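Local atomic coordinates of tyrocidine synthetase 3 (Brevibacillus brevis, PDB entry 2JGP), a protein that supplies a peptidyl carrier and condensation bidomain of a nonribosomal peptide synthetase that forms peptide bonds in tyrocidine antibiotic biosynthesis. Residues Lys380-Arg383 with Glu384-Phe387; Ser388-Leu391 with Gln392-Lys395; Glu113-Gly116 with Ile117-Asn120; Gln103-Met106 with Tyr107-Gln111. All blocks are in the same frame, centred on the assembly; numbering follows the deposited sequence.

Contact 1 of 4, residues Lys380-Arg383 with Glu384-Phe387; sequences KPQR and EKTF
The side-chain amide of Gln382 has the end of Lys385 over one face: CE stands 3.7 Å from Gln382 CD, and the two chains meet at a slant. Next to them, the guanidinium of Arg383 and the carboxylate of Glu384 are turned nearly perpendicular, their planes 88° apart. Their stems run side by side, with CG to CG 3.7 Å, yet Arg383 NE stays 5.2 Å from Glu384 OE2; the salt bridge of Arg383 is made to Glu348 instead. A type I beta turn from Gln382 to Lys385 folds the chain here, closed by Lys385 N on Gln382 O at 3.1 Å, and just ahead of it Pro381 centres an inverse gamma turn. These turns lead from strand 373-379 into helix 387-403, for which Thr386 is the N-cap. Lys385, fully extended beyond CG, runs back along the turn until NZ reaches Lys380 O at 2.8 Å, lying in the carbonyl plane. The same ammonium forms a salt bridge with Glu393 on the first turns of the helix, and the two partners together probably keep the long chain lying across the Gln382 amide. Pro381, facing the other way, packs on Leu514 and on Ala342 of helix 329-345.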
ATOM      1  N   LYS A 380     -15.560  13.825   5.583  1.00 55.40           N
ATOM      2  CA  LYS A 380     -16.223  15.112   5.715  1.00 55.52           C
ATOM      3  C   LYS A 380     -16.076  15.659   7.129  1.00 55.59           C
ATOM      4  O   LYS A 380     -17.008  15.578   7.936  1.00 55.38           O
ATOM      5  CB  LYS A 380     -17.689  14.983   5.302  1.00 55.61           C
ATOM      6  CG  LYS A 380     -17.834  14.625   3.825  1.00 56.24           C
ATOM      7  CD  LYS A 380     -19.272  14.573   3.369  1.00 57.22           C
ATOM      8  CE  LYS A 380     -19.368  14.027   1.952  1.00 57.57           C
ATOM      9  NZ  LYS A 380     -20.783  13.824   1.543  1.00 58.05           N
ATOM     10  N   PRO A 381     -14.884  16.201   7.441  1.00 55.76           N
ATOM     11  CA  PRO A 381     -14.627  16.794   8.752  1.00 56.20           C
ATOM     12  C   PRO A 381     -15.357  18.131   8.926  1.00 56.56           C
ATOM     13  O   PRO A 381     -14.766  19.203   8.780  1.00 56.38           O
ATOM     14  CB  PRO A 381     -13.103  16.966   8.764  1.00 56.07           C
ATOM     15  CG  PRO A 381     -12.733  17.128   7.341  1.00 55.84           C
ATOM     16  CD  PRO A 381     -13.695  16.269   6.564  1.00 55.99           C
ATOM     17  N   GLN A 382     -16.648  18.038   9.226  1.00 57.21           N
ATOM     18  CA  GLN A 382     -17.491  19.199   9.454  1.00 57.75           C
ATOM     19  C   GLN A 382     -17.325  19.724  10.885  1.00 58.27           C
ATOM     20  O   GLN A 382     -17.180  18.948  11.830  1.00 57.85           O
ATOM     21  CB  GLN A 382     -18.957  18.849   9.170  1.00 57.90           C
ATOM     22  CG  GLN A 382     -19.219  18.458   7.711  1.00 58.21           C
ATOM     23  CD  GLN A 382     -20.570  17.785   7.496  1.00 59.22           C
ATOM     24  OE1 GLN A 382     -21.410  17.743   8.391  1.00 60.58           O
ATOM     25  NE2 GLN A 382     -20.779  17.251   6.299  1.00 59.88           N
ATOM     26  N   ARG A 383     -17.358  21.048  11.023  1.00 58.74           N
ATOM     27  CA  ARG A 383     -17.089  21.731  12.299  1.00 59.45           C
ATOM     28  C   ARG A 383     -17.987  21.275  13.456  1.00 59.27           C
ATOM     29  O   ARG A 383     -17.552  21.254  14.609  1.00 59.38           O
ATOM     30  CB  ARG A 383     -17.229  23.252  12.117  1.00 59.81           C
ATOM     31  CG  ARG A 383     -18.674  23.732  11.995  1.00 61.98           C
ATOM     32  CD  ARG A 383     -18.797  25.062  11.257  1.00 64.79           C
ATOM     33  NE  ARG A 383     -18.860  24.877   9.805  1.00 66.91           N
ATOM     34  CZ  ARG A 383     -18.894  25.872   8.921  1.00 68.52           C
ATOM     35  NH1 ARG A 383     -18.884  27.143   9.318  1.00 68.93           N
ATOM     36  NH2 ARG A 383     -18.946  25.592   7.622  1.00 69.19           N
ATOM     37  N   GLU A 384     -19.232  20.921  13.138  1.00 59.12           N
ATOM     38  CA  GLU A 384     -20.235  20.580  14.146  1.00 59.16           C
ATOM     39  C   GLU A 384     -20.116  19.139  14.643  1.00 58.49           C
ATOM     40  O   GLU A 384     -20.670  18.800  15.680  1.00 58.33           O
ATOM     41  CB  GLU A 384     -21.648  20.826  13.594  1.00 59.48           C
ATOM     42  CG  GLU A 384     -21.877  22.269  13.137  1.00 61.33           C
ATOM     43  CD  GLU A 384     -23.276  22.518  12.582  1.00 63.98           C
ATOM     44  OE1 GLU A 384     -24.266  22.335  13.328  1.00 65.29           O
ATOM     45  OE2 GLU A 384     -23.379  22.925  11.401  1.00 66.06           O
ATOM     46  N   LYS A 385     -19.403  18.294  13.903  1.00 57.68           N
ATOM     47  CA  LYS A 385     -19.238  16.893  14.289  1.00 57.18           C
ATOM     48  C   LYS A 385     -18.313  16.759  15.490  1.00 56.87           C
ATOM     49  O   LYS A 385     -17.371  17.528  15.636  1.00 56.94           O
ATOM     50  CB  LYS A 385     -18.673  16.078  13.121  1.00 56.90           C
ATOM     51  CG  LYS A 385     -19.670  15.857  12.004  1.00 56.78           C
ATOM     52  CD  LYS A 385     -19.062  15.080  10.857  1.00 56.21           C
ATOM     53  CE  LYS A 385     -20.082  14.872   9.755  1.00 55.76           C
ATOM     54  NZ  LYS A 385     -19.471  14.321   8.518  1.00 53.28           N
ATOM     55  N   THR A 386     -18.586  15.781  16.352  1.00 56.66           N
ATOM     56  CA  THR A 386     -17.651  15.424  17.413  1.00 56.34           C
ATOM     57  C   THR A 386     -16.536  14.625  16.761  1.00 56.68           C
ATOM     58  O   THR A 386     -16.763  13.967  15.741  1.00 56.33           O
ATOM     59  CB  THR A 386     -18.317  14.582  18.521  1.00 56.41           C
ATOM     60  OG1 THR A 386     -18.719  13.321  17.990  1.00 54.66           O
ATOM     61  CG2 THR A 386     -19.539  15.299  19.102  1.00 56.35           C
ATOM     62  N   PHE A 387     -15.326  14.689  17.309  1.00 56.89           N
ATOM     63  CA  PHE A 387     -14.244  13.881  16.750  1.00 56.87           C
ATOM     64  C   PHE A 387     -14.628  12.409  16.821  1.00 56.83           C
ATOM     65  O   PHE A 387     -14.344  11.650  15.902  1.00 55.98           O
ATOM     66  CB  PHE A 387     -12.908  14.105  17.459  1.00 57.14           C
ATOM     67  CG  PHE A 387     -11.799  13.251  16.911  1.00 56.94           C
ATOM     68  CD1 PHE A 387     -11.164  13.598  15.728  1.00 57.37           C
ATOM     69  CD2 PHE A 387     -11.413  12.084  17.559  1.00 57.38           C
ATOM     70  CE1 PHE A 387     -10.150  12.803  15.203  1.00 57.28           C
ATOM     71  CE2 PHE A 387     -10.400  11.282  17.043  1.00 57.03           C
ATOM     72  CZ  PHE A 387      -9.771  11.642  15.862  1.00 56.93           C
TER

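Contact 2 of 4, residues Ser388-Leu391 with Gln392-Lys395; sequences SEFL and QEVK
Ser388 O is gripped twice: Gln392 N donates to it at 3.2 Å, and a water donates at 2.6 Å. That water also meets Ser388 OG and accepts from Gln392 NE2 at 3.0 Å, so it ties the serine to the glutamine one helical turn on. A bend at chi2 (-61°) folds the Gln392 chain back toward the start of the helix; its NE2 also donates to Thr325 O. On another side of the helix, a second water donates to Glu389 OE2 and Glu393 OE2, each at 2.8 Å, bridging carboxylate oxygens 5.0 Å apart and probably easing their mutual repulsion. While Glu393 is already engaged through OE1 by Lys385, Glu389 OE1 accepts from Thr386 N. As Thr386 OG1 lies 3.0 Å from Glu389 N, the two residues form a capping box at the beginning of helix 387-403, whose regular i to i+4 bonds continue through this segment. The buried flank is apolar. Val394 CG2 sits over one face of the Phe390 ring in a CH-pi contact, 4.0 Å from the centroid and displaced toward the rim. Phe390 and Val394 both pack on Asn379 of strand 373-379, while Leu391 and Val394 rest on Ala335 of helix 329-345. Further along the same helix, Gln396 and Asp400 bind a sodium ion.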
ATOM      1  N   SER A 388     -15.289  12.018  17.907  1.00 56.90           N
ATOM      2  CA  SER A 388     -15.719  10.633  18.083  1.00 57.37           C
ATOM      3  C   SER A 388     -16.584  10.149  16.916  1.00 56.91           C
ATOM      4  O   SER A 388     -16.326   9.082  16.349  1.00 57.07           O
ATOM      5  CB  SER A 388     -16.471  10.473  19.410  1.00 57.45           C
ATOM      6  OG  SER A 388     -16.840   9.121  19.609  1.00 61.36           O
ATOM      7  N   GLU A 389     -17.587  10.935  16.531  1.00 56.62           N
ATOM      8  CA  GLU A 389     -18.471  10.523  15.439  1.00 56.65           C
ATOM      9  C   GLU A 389     -17.769  10.622  14.079  1.00 56.16           C
ATOM     10  O   GLU A 389     -18.002   9.790  13.205  1.00 55.60           O
ATOM     11  CB  GLU A 389     -19.783  11.313  15.441  1.00 56.97           C
ATOM     12  CG  GLU A 389     -19.704  12.709  14.879  1.00 58.04           C
ATOM     13  CD  GLU A 389     -21.032  13.433  14.973  1.00 59.90           C
ATOM     14  OE1 GLU A 389     -21.096  14.483  15.649  1.00 59.08           O
ATOM     15  OE2 GLU A 389     -22.013  12.932  14.382  1.00 62.43           O
ATOM     16  N   PHE A 390     -16.918  11.633  13.907  1.00 55.70           N
ATOM     17  CA  PHE A 390     -16.114  11.761  12.686  1.00 55.59           C
ATOM     18  C   PHE A 390     -15.180  10.563  12.522  1.00 55.62           C
ATOM     19  O   PHE A 390     -15.062   9.996  11.426  1.00 55.12           O
ATOM     20  CB  PHE A 390     -15.291  13.052  12.685  1.00 55.75           C
ATOM     21  CG  PHE A 390     -14.377  13.172  11.499  1.00 56.09           C
ATOM     22  CD1 PHE A 390     -14.903  13.253  10.215  1.00 56.43           C
ATOM     23  CD2 PHE A 390     -12.995  13.165  11.656  1.00 55.84           C
ATOM     24  CE1 PHE A 390     -14.067  13.346   9.111  1.00 56.14           C
ATOM     25  CE2 PHE A 390     -12.154  13.256  10.554  1.00 55.72           C
ATOM     26  CZ  PHE A 390     -12.692  13.345   9.279  1.00 56.05           C
ATOM     27  N   LEU A 391     -14.524  10.178  13.614  1.00 55.21           N
ATOM     28  CA  LEU A 391     -13.648   9.008  13.606  1.00 55.09           C
ATOM     29  C   LEU A 391     -14.400   7.739  13.197  1.00 54.93           C
ATOM     30  O   LEU A 391     -13.861   6.890  12.493  1.00 54.69           O
ATOM     31  CB  LEU A 391     -12.987   8.811  14.974  1.00 55.19           C
ATOM     32  CG  LEU A 391     -12.180   7.514  15.146  1.00 55.70           C
ATOM     33  CD1 LEU A 391     -11.051   7.435  14.126  1.00 57.11           C
ATOM     34  CD2 LEU A 391     -11.644   7.388  16.566  1.00 56.67           C
ATOM     35  N   GLN A 392     -15.640   7.601  13.652  1.00 54.93           N
ATOM     36  CA  GLN A 392     -16.455   6.472  13.241  1.00 55.04           C
ATOM     37  C   GLN A 392     -16.789   6.526  11.755  1.00 54.72           C
ATOM     38  O   GLN A 392     -16.889   5.486  11.112  1.00 54.69           O
ATOM     39  CB  GLN A 392     -17.729   6.395  14.080  1.00 55.22           C
ATOM     40  CG  GLN A 392     -17.456   6.047  15.534  1.00 56.14           C
ATOM     41  CD  GLN A 392     -16.783   4.689  15.700  1.00 57.50           C
ATOM     42  OE1 GLN A 392     -17.203   3.699  15.097  1.00 57.90           O
ATOM     43  NE2 GLN A 392     -15.723   4.645  16.509  1.00 57.37           N
ATOM     44  N   GLU A 393     -16.952   7.729  11.207  1.00 54.70           N
ATOM     45  CA  GLU A 393     -17.143   7.874   9.763  1.00 54.74           C
ATOM     46  C   GLU A 393     -15.895   7.415   9.014  1.00 54.62           C
ATOM     47  O   GLU A 393     -15.991   6.687   8.023  1.00 54.57           O
ATOM     48  CB  GLU A 393     -17.491   9.316   9.394  1.00 54.67           C
ATOM     49  CG  GLU A 393     -18.804   9.810   9.979  1.00 55.15           C
ATOM     50  CD  GLU A 393     -19.115  11.237   9.582  1.00 55.83           C
ATOM     51  OE1 GLU A 393     -18.244  11.898   8.972  1.00 56.05           O
ATOM     52  OE2 GLU A 393     -20.227  11.697   9.892  1.00 56.06           O
ATOM     53  N   VAL A 394     -14.729   7.832   9.506  1.00 54.71           N
ATOM     54  CA  VAL A 394     -13.432   7.428   8.942  1.00 54.70           C
ATOM     55  C   VAL A 394     -13.264   5.913   8.966  1.00 55.12           C
ATOM     56  O   VAL A 394     -12.816   5.317   7.984  1.00 55.13           O
ATOM     57  CB  VAL A 394     -12.242   8.095   9.689  1.00 54.69           C
ATOM     58  CG1 VAL A 394     -10.901   7.529   9.212  1.00 54.74           C
ATOM     59  CG2 VAL A 394     -12.274   9.611   9.498  1.00 54.75           C
ATOM     60  N   LYS A 395     -13.646   5.290  10.076  1.00 55.22           N
ATOM     61  CA  LYS A 395     -13.590   3.835  10.193  1.00 55.13           C
ATOM     62  C   LYS A 395     -14.503   3.167   9.177  1.00 55.29           C
ATOM     63  O   LYS A 395     -14.089   2.238   8.478  1.00 55.45           O
ATOM     64  CB  LYS A 395     -13.999   3.389  11.596  1.00 55.20           C
ATOM     65  CG  LYS A 395     -14.242   1.893  11.720  1.00 55.06           C
ATOM     66  CD  LYS A 395     -14.796   1.533  13.083  1.00 54.79           C
ATOM     67  CE  LYS A 395     -14.964   0.033  13.221  1.00 54.98           C
ATOM     68  NZ  LYS A 395     -15.364  -0.340  14.602  1.00 55.14           N
TER
HETATM   69  O   HOH W   1     -15.172   7.312  17.819  1.00 46.16           O
HETATM   70  O   HOH W   2     -21.824  11.290  12.164  1.00 59.65           O

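Contact 3 of 4, residues Glu113-Gly116 with Ile117-Asn120; sequences EGVG and ISYN
Val115 points one methyl, CG1, at both Ser118 and Tyr119. The Tyr119 ring approaches it obliquely, with CE1 at 3.8 Å, and Ser118 CB abuts it, an approach so short that its exact geometry is doubtful. CG1 lies opposite the backbone N of Val115 (chi1 175°), which places it above the turn that follows, where both partners can reach it. With CG beside its own backbone N (chi1 -70°), Tyr119 turns its ring back toward the valine, the two side chains crossing at a slant.

Beneath these side chains the backbone makes two consecutive turns. Val115 to Ser118 is a type II' beta turn, in which Gly116, with a positive phi of 40°, takes the first corner; Ser118 N closes it on Val115 O at 2.9 Å. The next, a type I turn from Ile117 to Asn120, is closed by Asn120 N on Ile117 O at 3.1 Å. A water joins the pair of turns, donating to Gly116 O and accepting from Tyr119 N, 2.8 Å in each case. Ile117 projects from the outer side of the turns and meets Val191 and Pro193.

This reversal connects helix 101-113 to strand 123-129. Val115 and the Tyr119 ring lean back against the helix, the tyrosine backbone bonds to His222, and Asn120 ND2 donates to Gln192 O and to Asp219 OD2 of strand 213-220, fixing the far end of the loop beside that strand.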
ATOM      1  N   GLU A 113       5.491   7.952 -23.031  1.00 84.95           N
ATOM      2  CA  GLU A 113       5.566   9.241 -22.337  1.00 85.28           C
ATOM      3  C   GLU A 113       6.997   9.670 -21.996  1.00 85.20           C
ATOM      4  O   GLU A 113       7.241  10.854 -21.755  1.00 85.51           O
ATOM      5  CB  GLU A 113       4.715   9.215 -21.061  1.00 85.45           C
ATOM      6  CG  GLU A 113       4.008  10.533 -20.772  1.00 86.14           C
ATOM      7  CD  GLU A 113       2.838  10.780 -21.705  1.00 87.11           C
ATOM      8  OE1 GLU A 113       1.974   9.884 -21.822  1.00 88.05           O
ATOM      9  OE2 GLU A 113       2.778  11.870 -22.316  1.00 87.68           O
ATOM     10  N   GLY A 114       7.934   8.723 -21.971  1.00 84.99           N
ATOM     11  CA  GLY A 114       9.336   9.041 -21.698  1.00 84.84           C
ATOM     12  C   GLY A 114       9.548   9.411 -20.241  1.00 84.66           C
ATOM     13  O   GLY A 114       9.720  10.586 -19.905  1.00 84.95           O
ATOM     14  N   VAL A 115       9.548   8.393 -19.384  1.00 84.07           N
ATOM     15  CA  VAL A 115       9.545   8.568 -17.929  1.00 83.60           C
ATOM     16  C   VAL A 115      10.943   8.340 -17.304  1.00 83.00           C
ATOM     17  O   VAL A 115      11.063   8.078 -16.106  1.00 83.14           O
ATOM     18  CB  VAL A 115       8.467   7.632 -17.308  1.00 83.65           C
ATOM     19  CG1 VAL A 115       8.487   7.659 -15.798  1.00 83.81           C
ATOM     20  CG2 VAL A 115       7.087   8.029 -17.805  1.00 83.77           C
ATOM     21  N   GLY A 116      11.991   8.467 -18.120  1.00 82.12           N
ATOM     22  CA  GLY A 116      13.385   8.354 -17.665  1.00 81.21           C
ATOM     23  C   GLY A 116      13.665   7.261 -16.644  1.00 80.25           C
ATOM     24  O   GLY A 116      13.535   6.073 -16.944  1.00 80.21           O
ATOM     25  N   ILE A 117      14.049   7.672 -15.434  1.00 78.90           N
ATOM     26  CA  ILE A 117      14.333   6.737 -14.338  1.00 77.68           C
ATOM     27  C   ILE A 117      13.281   6.814 -13.222  1.00 76.36           C
ATOM     28  O   ILE A 117      13.526   6.379 -12.095  1.00 75.99           O
ATOM     29  CB  ILE A 117      15.754   6.968 -13.742  1.00 77.73           C
ATOM     30  CG1 ILE A 117      15.865   8.350 -13.078  1.00 77.76           C
ATOM     31  CG2 ILE A 117      16.813   6.825 -14.830  1.00 78.14           C
ATOM     32  CD1 ILE A 117      17.177   8.582 -12.362  1.00 77.71           C
ATOM     33  N   SER A 118      12.106   7.350 -13.541  1.00 74.73           N
ATOM     34  CA  SER A 118      11.060   7.550 -12.535  1.00 73.47           C
ATOM     35  C   SER A 118      10.485   6.244 -11.979  1.00 71.72           C
ATOM     36  O   SER A 118       9.999   6.228 -10.855  1.00 71.24           O
ATOM     37  CB  SER A 118       9.934   8.412 -13.106  1.00 73.77           C
ATOM     38  OG  SER A 118       8.920   8.637 -12.142  1.00 75.50           O
ATOM     39  N   TYR A 119      10.543   5.162 -12.759  1.00 69.83           N
ATOM     40  CA  TYR A 119      10.091   3.844 -12.294  1.00 68.65           C
ATOM     41  C   TYR A 119      11.235   2.948 -11.807  1.00 67.30           C
ATOM     42  O   TYR A 119      11.042   1.751 -11.590  1.00 66.64           O
ATOM     43  CB  TYR A 119       9.300   3.119 -13.384  1.00 69.27           C
ATOM     44  CG  TYR A 119       7.949   3.731 -13.674  1.00 69.59           C
ATOM     45  CD1 TYR A 119       7.576   4.060 -14.971  1.00 71.57           C
ATOM     46  CD2 TYR A 119       7.038   3.966 -12.649  1.00 71.09           C
ATOM     47  CE1 TYR A 119       6.327   4.620 -15.239  1.00 72.04           C
ATOM     48  CE2 TYR A 119       5.796   4.526 -12.903  1.00 71.36           C
ATOM     49  CZ  TYR A 119       5.445   4.846 -14.194  1.00 72.28           C
ATOM     50  OH  TYR A 119       4.209   5.399 -14.438  1.00 72.60           O
ATOM     51  N   ASN A 120      12.421   3.519 -11.643  1.00 65.64           N
ATOM     52  CA  ASN A 120      13.515   2.795 -11.007  1.00 65.06           C
ATOM     53  C   ASN A 120      13.289   2.677  -9.502  1.00 64.24           C
ATOM     54  O   ASN A 120      12.612   3.508  -8.895  1.00 63.13           O
ATOM     55  CB  ASN A 120      14.853   3.475 -11.287  1.00 65.07           C
ATOM     56  CG  ASN A 120      15.266   3.350 -12.735  1.00 66.09           C
ATOM     57  OD1 ASN A 120      14.520   3.736 -13.637  1.00 66.25           O
ATOM     58  ND2 ASN A 120      16.450   2.789 -12.970  1.00 66.33           N
TER
HETATM   59  O   HOH W   3      11.512   4.931 -15.426  1.00 55.63           O

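Contact 4 of 4, residues Gln103-Met106 with Tyr107-Gln111; sequences QKRM and YILDQ
Asp110 N donates to Met106 O at 2.8 Å, the shortest in a run of four i to i+4 bonds; Tyr107 N on Gln103 O follows at 2.9 Å. The polar side chains take their partners beyond the helix. Asp110 OD2 bonds to His221 NE2, Lys104 makes a salt bridge with Glu160, and Gln103 is held at both ends of its amide, OE1 accepting from Ser100 N and NE2 donating to Ser223 O. His221 opens the HHxxxDG sequence characteristic of condensation domains, so helix 101-113 lies directly beside that conserved loop, and the bond from Asp110 probably helps to orient the histidine.

Side-chain packing runs along the helix in i to i+4 pairs. Arg105 and Leu109 form one of these pairs: CD1 of the leucine lies over the centre of the guanidinium face, 3.4 Å from CZ. Arg105 is extended from CG to NE, and the turn at chi4 (-83°) presents the flat group broadside to the methyl, whose approach is oblique to the arginine chain. One residue earlier, Lys104 and Ile108 run alongside each other in the same direction, with Lys104 CG 3.9 Å from Ile108 CD1. Ile108 CG1 also touches Lys104 O, at 3.2 Å. Toward the end of the helix, Gln111 CG lies over one face of the buried Tyr107 ring, 3.6 Å above its plane and offset toward the rim. The tyrosine also packs on Phe154 and Val156 of strand 152-157, while Met106 reaches Met370.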
ATOM      1  N   GLN A 103       0.811  -2.594 -14.059  1.00 62.78           N
ATOM      2  CA  GLN A 103       1.849  -2.822 -15.076  1.00 62.63           C
ATOM      3  C   GLN A 103       1.520  -2.148 -16.409  1.00 63.27           C
ATOM      4  O   GLN A 103       2.413  -1.619 -17.088  1.00 63.56           O
ATOM      5  CB  GLN A 103       2.022  -4.312 -15.329  1.00 62.17           C
ATOM      6  CG  GLN A 103       2.801  -5.068 -14.277  1.00 62.15           C
ATOM      7  CD  GLN A 103       2.949  -6.533 -14.636  1.00 61.75           C
ATOM      8  OE1 GLN A 103       2.011  -7.159 -15.131  1.00 60.96           O
ATOM      9  NE2 GLN A 103       4.133  -7.082 -14.403  1.00 62.33           N
ATOM     10  N   LYS A 104       0.250  -2.194 -16.805  1.00 63.55           N
ATOM     11  CA  LYS A 104      -0.161  -1.612 -18.081  1.00 64.58           C
ATOM     12  C   LYS A 104       0.136  -0.114 -18.115  1.00 65.09           C
ATOM     13  O   LYS A 104       0.661   0.396 -19.105  1.00 65.28           O
ATOM     14  CB  LYS A 104      -1.645  -1.861 -18.350  1.00 64.39           C
ATOM     15  CG  LYS A 104      -2.118  -1.356 -19.717  1.00 65.09           C
ATOM     16  CD  LYS A 104      -3.508  -1.848 -20.036  1.00 66.00           C
ATOM     17  CE  LYS A 104      -3.948  -1.422 -21.416  1.00 67.31           C
ATOM     18  NZ  LYS A 104      -5.256  -2.021 -21.774  1.00 68.18           N
ATOM     19  N   ARG A 105      -0.198   0.579 -17.030  1.00 65.90           N
ATOM     20  CA  ARG A 105       0.037   2.020 -16.925  1.00 66.46           C
ATOM     21  C   ARG A 105       1.529   2.351 -16.972  1.00 66.31           C
ATOM     22  O   ARG A 105       1.946   3.268 -17.683  1.00 65.87           O
ATOM     23  CB  ARG A 105      -0.591   2.573 -15.643  1.00 67.37           C
ATOM     24  CG  ARG A 105      -0.250   4.036 -15.373  1.00 69.79           C
ATOM     25  CD  ARG A 105      -1.281   4.734 -14.509  1.00 73.60           C
ATOM     26  NE  ARG A 105      -1.198   6.187 -14.685  1.00 77.17           N
ATOM     27  CZ  ARG A 105      -0.338   6.990 -14.056  1.00 79.38           C
ATOM     28  NH1 ARG A 105       0.534   6.505 -13.173  1.00 80.95           N
ATOM     29  NH2 ARG A 105      -0.353   8.295 -14.307  1.00 80.37           N
ATOM     30  N   MET A 106       2.330   1.601 -16.217  1.00 66.30           N
ATOM     31  CA  MET A 106       3.777   1.799 -16.200  1.00 66.69           C
ATOM     32  C   MET A 106       4.389   1.550 -17.571  1.00 66.96           C
ATOM     33  O   MET A 106       5.234   2.323 -18.018  1.00 66.43           O
ATOM     34  CB  MET A 106       4.448   0.895 -15.158  1.00 66.78           C
ATOM     35  CG  MET A 106       4.158   1.282 -13.728  1.00 67.57           C
ATOM     36  SD  MET A 106       5.007   0.174 -12.586  1.00 69.36           S
ATOM     37  CE  MET A 106       4.377   0.760 -11.020  1.00 71.02           C
ATOM     38  N   TYR A 107       3.957   0.483 -18.241  1.00 67.53           N
ATOM     39  CA  TYR A 107       4.462   0.176 -19.585  1.00 67.79           C
ATOM     40  C   TYR A 107       4.205   1.322 -20.559  1.00 68.52           C
ATOM     41  O   TYR A 107       5.122   1.781 -21.247  1.00 68.58           O
ATOM     42  CB  TYR A 107       3.836  -1.110 -20.140  1.00 67.47           C
ATOM     43  CG  TYR A 107       4.452  -1.517 -21.457  1.00 67.37           C
ATOM     44  CD1 TYR A 107       5.605  -2.300 -21.500  1.00 66.59           C
ATOM     45  CD2 TYR A 107       3.912  -1.075 -22.663  1.00 67.33           C
ATOM     46  CE1 TYR A 107       6.185  -2.657 -22.711  1.00 66.88           C
ATOM     47  CE2 TYR A 107       4.481  -1.428 -23.875  1.00 67.16           C
ATOM     48  CZ  TYR A 107       5.621  -2.215 -23.893  1.00 67.11           C
ATOM     49  OH  TYR A 107       6.180  -2.553 -25.110  1.00 66.70           O
ATOM     50  N   ILE A 108       2.952   1.769 -20.609  1.00 69.36           N
ATOM     51  CA  ILE A 108       2.529   2.834 -21.520  1.00 70.22           C
ATOM     52  C   ILE A 108       3.278   4.138 -21.237  1.00 71.29           C
ATOM     53  O   ILE A 108       3.741   4.806 -22.162  1.00 71.17           O
ATOM     54  CB  ILE A 108       1.006   3.086 -21.418  1.00 70.10           C
ATOM     55  CG1 ILE A 108       0.229   1.886 -21.958  1.00 69.75           C
ATOM     56  CG2 ILE A 108       0.610   4.336 -22.195  1.00 69.77           C
ATOM     57  CD1 ILE A 108      -1.250   1.950 -21.678  1.00 69.75           C
ATOM     58  N   LEU A 109       3.401   4.493 -19.962  1.00 72.58           N
ATOM     59  CA  LEU A 109       4.112   5.713 -19.583  1.00 73.89           C
ATOM     60  C   LEU A 109       5.606   5.607 -19.902  1.00 75.08           C
ATOM     61  O   LEU A 109       6.192   6.542 -20.444  1.00 75.26           O
ATOM     62  CB  LEU A 109       3.884   6.046 -18.105  1.00 73.92           C
ATOM     63  CG  LEU A 109       2.450   6.487 -17.786  1.00 74.13           C
ATOM     64  CD1 LEU A 109       2.235   6.608 -16.293  1.00 74.18           C
ATOM     65  CD2 LEU A 109       2.124   7.800 -18.467  1.00 74.68           C
ATOM     66  N   ASP A 110       6.202   4.456 -19.593  1.00 76.43           N
ATOM     67  CA  ASP A 110       7.613   4.189 -19.901  1.00 77.76           C
ATOM     68  C   ASP A 110       7.927   4.290 -21.404  1.00 78.90           C
ATOM     69  O   ASP A 110       8.971   4.814 -21.792  1.00 78.98           O
ATOM     70  CB  ASP A 110       7.993   2.793 -19.383  1.00 77.86           C
ATOM     71  CG  ASP A 110       9.489   2.515 -19.446  1.00 78.59           C
ATOM     72  OD1 ASP A 110      10.006   2.229 -20.549  1.00 78.90           O
ATOM     73  OD2 ASP A 110      10.135   2.536 -18.373  1.00 79.86           O
ATOM     74  N   GLN A 111       7.011   3.803 -22.239  1.00 80.21           N
ATOM     75  CA  GLN A 111       7.280   3.592 -23.665  1.00 81.37           C
ATOM     76  C   GLN A 111       6.853   4.757 -24.551  1.00 82.22           C
ATOM     77  O   GLN A 111       7.505   5.047 -25.560  1.00 82.40           O
ATOM     78  CB  GLN A 111       6.584   2.309 -24.129  1.00 81.52           C
ATOM     79  CG  GLN A 111       7.221   1.039 -23.555  1.00 82.35           C
ATOM     80  CD  GLN A 111       8.415   0.554 -24.366  1.00 83.46           C
ATOM     81  OE1 GLN A 111       8.427   0.643 -25.597  1.00 84.39           O
ATOM     82  NE2 GLN A 111       9.423   0.030 -23.678  1.00 84.35           N
TER

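How the contacts relate
The four contacts form two neighbouring pairs within the condensation domain, each a helix with an adjoining loop, contact 2 lying across the chain's centre from contacts 3 and 4; contacts 2 and 4 have centres about 38 Å apart. Contacts 1 and 3 are surface turns, held by backbone closures and a few side chains. Contacts 2 and 4 are partly buried helical segments whose apolar flanks face the fold. In the first pair, the loop enters the helix and charge joins them, with Phe390 also packing on the Lys380-Pro381 backbone. In the second, the loop leaves the helix and folds back on it by packing, Tyr119 resting on Met106 and Leu109. Water bridges serve contacts 2 and 3.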